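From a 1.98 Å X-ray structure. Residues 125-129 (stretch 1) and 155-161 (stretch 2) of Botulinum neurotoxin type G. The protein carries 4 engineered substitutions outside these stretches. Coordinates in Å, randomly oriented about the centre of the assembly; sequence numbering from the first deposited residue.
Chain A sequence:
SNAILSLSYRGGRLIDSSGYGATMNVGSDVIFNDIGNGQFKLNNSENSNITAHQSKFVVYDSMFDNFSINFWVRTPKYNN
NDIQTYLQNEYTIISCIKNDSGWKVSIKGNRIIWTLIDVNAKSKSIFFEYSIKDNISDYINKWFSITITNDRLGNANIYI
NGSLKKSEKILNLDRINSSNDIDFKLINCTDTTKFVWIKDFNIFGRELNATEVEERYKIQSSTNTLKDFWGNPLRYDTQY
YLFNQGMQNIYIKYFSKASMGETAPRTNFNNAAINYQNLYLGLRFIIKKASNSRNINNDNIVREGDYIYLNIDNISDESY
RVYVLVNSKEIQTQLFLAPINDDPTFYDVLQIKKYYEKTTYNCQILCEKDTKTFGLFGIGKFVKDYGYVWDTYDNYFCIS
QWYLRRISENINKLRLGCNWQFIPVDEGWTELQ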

# COMPACT_ATOMS: atom_id res chain seq x y z
N SER A 125 1.74 12.88 24.03
CA SER A 125 1.66 12.14 22.79
C SER A 125 1.26 13.01 21.61
O SER A 125 0.61 14.03 21.76
CB SER A 125 0.66 11.00 22.93
OG SER A 125 1.07 10.09 23.92
N ILE A 126 1.67 12.56 20.43
CA ILE A 126 1.22 13.14 19.18
C ILE A 126 0.80 11.94 18.33
O ILE A 126 1.33 10.85 18.51
CB ILE A 126 2.36 13.92 18.50
CG1 ILE A 126 1.89 14.54 17.19
CG2 ILE A 126 3.57 13.03 18.28
CD1 ILE A 126 2.92 15.46 16.56
N PHE A 127 -0.16 12.13 17.43
CA PHE A 127 -0.71 11.01 16.68
C PHE A 127 -1.15 11.39 15.27
O PHE A 127 -1.35 12.58 14.96
CB PHE A 127 -1.88 10.39 17.44
CG PHE A 127 -3.07 11.30 17.55
CD1 PHE A 127 -4.01 11.36 16.53
CD2 PHE A 127 -3.26 12.10 18.68
CE1 PHE A 127 -5.10 12.19 16.61
CE2 PHE A 127 -4.36 12.93 18.77
CZ PHE A 127 -5.28 12.98 17.74
N PHE A 128 -1.29 10.38 14.42
CA PHE A 128 -1.92 10.53 13.12
C PHE A 128 -3.16 9.64 13.09
O PHE A 128 -3.08 8.46 13.44
CB PHE A 128 -0.95 10.13 12.00
CG PHE A 128 -1.59 10.03 10.64
CD1 PHE A 128 -2.06 11.16 9.98
CD2 PHE A 128 -1.71 8.80 9.99
CE1 PHE A 128 -2.64 11.07 8.72
CE2 PHE A 128 -2.29 8.70 8.74
CZ PHE A 128 -2.76 9.85 8.10
N GLU A 129 -4.30 10.20 12.69
CA GLU A 129 -5.53 9.41 12.57
C GLU A 129 -6.04 9.43 11.14
O GLU A 129 -6.16 10.51 10.56
CB GLU A 129 -6.62 9.97 13.49
CG GLU A 129 -7.97 9.25 13.35
CD GLU A 129 -9.00 9.69 14.40
OE1 GLU A 129 -8.62 9.89 15.57
OE2 GLU A 129 -10.20 9.83 14.06
N ASN A 155 10.03 20.57 19.38
CA ASN A 155 8.91 20.12 18.57
C ASN A 155 8.99 18.64 18.22
O ASN A 155 10.06 18.10 17.96
CB ASN A 155 8.81 20.96 17.29
CG ASN A 155 8.14 22.29 17.53
OD1 ASN A 155 7.75 22.62 18.65
ND2 ASN A 155 7.99 23.07 16.46
N ALA A 156 7.83 17.99 18.23
CA ALA A 156 7.71 16.65 17.70
C ALA A 156 6.87 16.74 16.43
O ALA A 156 5.85 17.42 16.42
CB ALA A 156 7.05 15.73 18.71
N ASN A 157 7.32 16.06 15.37
CA ASN A 157 6.61 16.07 14.09
C ASN A 157 6.32 14.67 13.60
O ASN A 157 7.15 13.77 13.73
CB ASN A 157 7.44 16.79 13.02
CG ASN A 157 7.91 18.17 13.47
OD1 ASN A 157 8.63 18.30 14.46
ND2 ASN A 157 7.52 19.19 12.73
N ILE A 158 5.13 14.48 13.03
CA ILE A 158 4.80 13.23 12.37
C ILE A 158 4.60 13.48 10.89
O ILE A 158 3.77 14.30 10.49
CB ILE A 158 3.52 12.59 12.92
CG1 ILE A 158 3.69 12.18 14.38
CG2 ILE A 158 3.14 11.36 12.09
CD1 ILE A 158 2.56 11.32 14.89
N TYR A 159 5.38 12.78 10.08
CA TYR A 159 5.22 12.81 8.64
C TYR A 159 4.58 11.50 8.20
O TYR A 159 4.94 10.45 8.69
CB TYR A 159 6.59 12.93 7.98
CG TYR A 159 7.31 14.21 8.28
CD1 TYR A 159 7.32 15.25 7.37
CD2 TYR A 159 7.97 14.39 9.49
CE1 TYR A 159 7.99 16.43 7.64
CE2 TYR A 159 8.64 15.56 9.78
CZ TYR A 159 8.64 16.58 8.85
OH TYR A 159 9.30 17.76 9.12
N ILE A 160 3.64 11.58 7.27
CA ILE A 160 3.04 10.38 6.70
C ILE A 160 3.22 10.39 5.19
O ILE A 160 2.83 11.35 4.51
CB ILE A 160 1.54 10.29 7.04
CG1 ILE A 160 1.34 10.19 8.55
CG2 ILE A 160 0.90 9.10 6.31
CD1 ILE A 160 1.76 8.85 9.14
N ASN A 161 3.81 9.32 4.67
CA ASN A 161 4.10 9.24 3.24
C ASN A 161 4.83 10.49 2.76
O ASN A 161 4.48 11.09 1.74
CB ASN A 161 2.82 8.97 2.44
CG ASN A 161 2.38 7.50 2.51
OD1 ASN A 161 3.16 6.62 2.87
ND2 ASN A 161 1.13 7.24 2.16

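Strands need not share hydrogen bonds to pack, and the two segments here illustrate how apolar contacts can pack them together. Strand 125-129 and the strand that includes 156-160 run in nearly the same direction, their axes 17° apart and 7.6 Å from each other at closest approach. No hydrogen bond crosses between them. The register sets I126 beside A156, with 7.5 Å between their CA atoms, and F128 beside I158, with 7.3 Å between theirs. Because side chains alternate along an extended chain, every second residue points its CA-to-CB bond toward the partner: I126 and F128 from one strand, A156, I158 and I160 from the other.

Along the second strand, A156 comes first. Its methyl faces I126, whose extended side chain (t, t) places CD1 3.5 Å from the backbone O of A156; the methyl contact itself, I126 CG2 to A156 CB, is looser at 4.4 Å. N157 points its CA-to-CB bond away and contributes little beyond its backbone. I158 then fills the space between the two large residues opposite. Its CD1 lies 3.9 Å from I126 CG2 and also approaches the intervening backbone, 3.7 Å from F127 C, in plain van der Waals packing, while its CG2 sits 4.3 Å from F128 CB. The side-chain contacts are dispersion between apolar groups, and they depend on close fit rather than on direction. Y159, like N157, belongs to the alternate set and makes no contact here.

I160 closes the series with a more directional pairing. Its CG1 stands 3.6 Å from the centroid of the F128 ring and only 13° off the ring normal, a CH-pi contact in which an aliphatic carbon meets the electron-rich face. The neighbouring CD1 adds a contact of 3.6 Å to F128 CD2. Altogether, 312 Å² is buried, summed over both stretches.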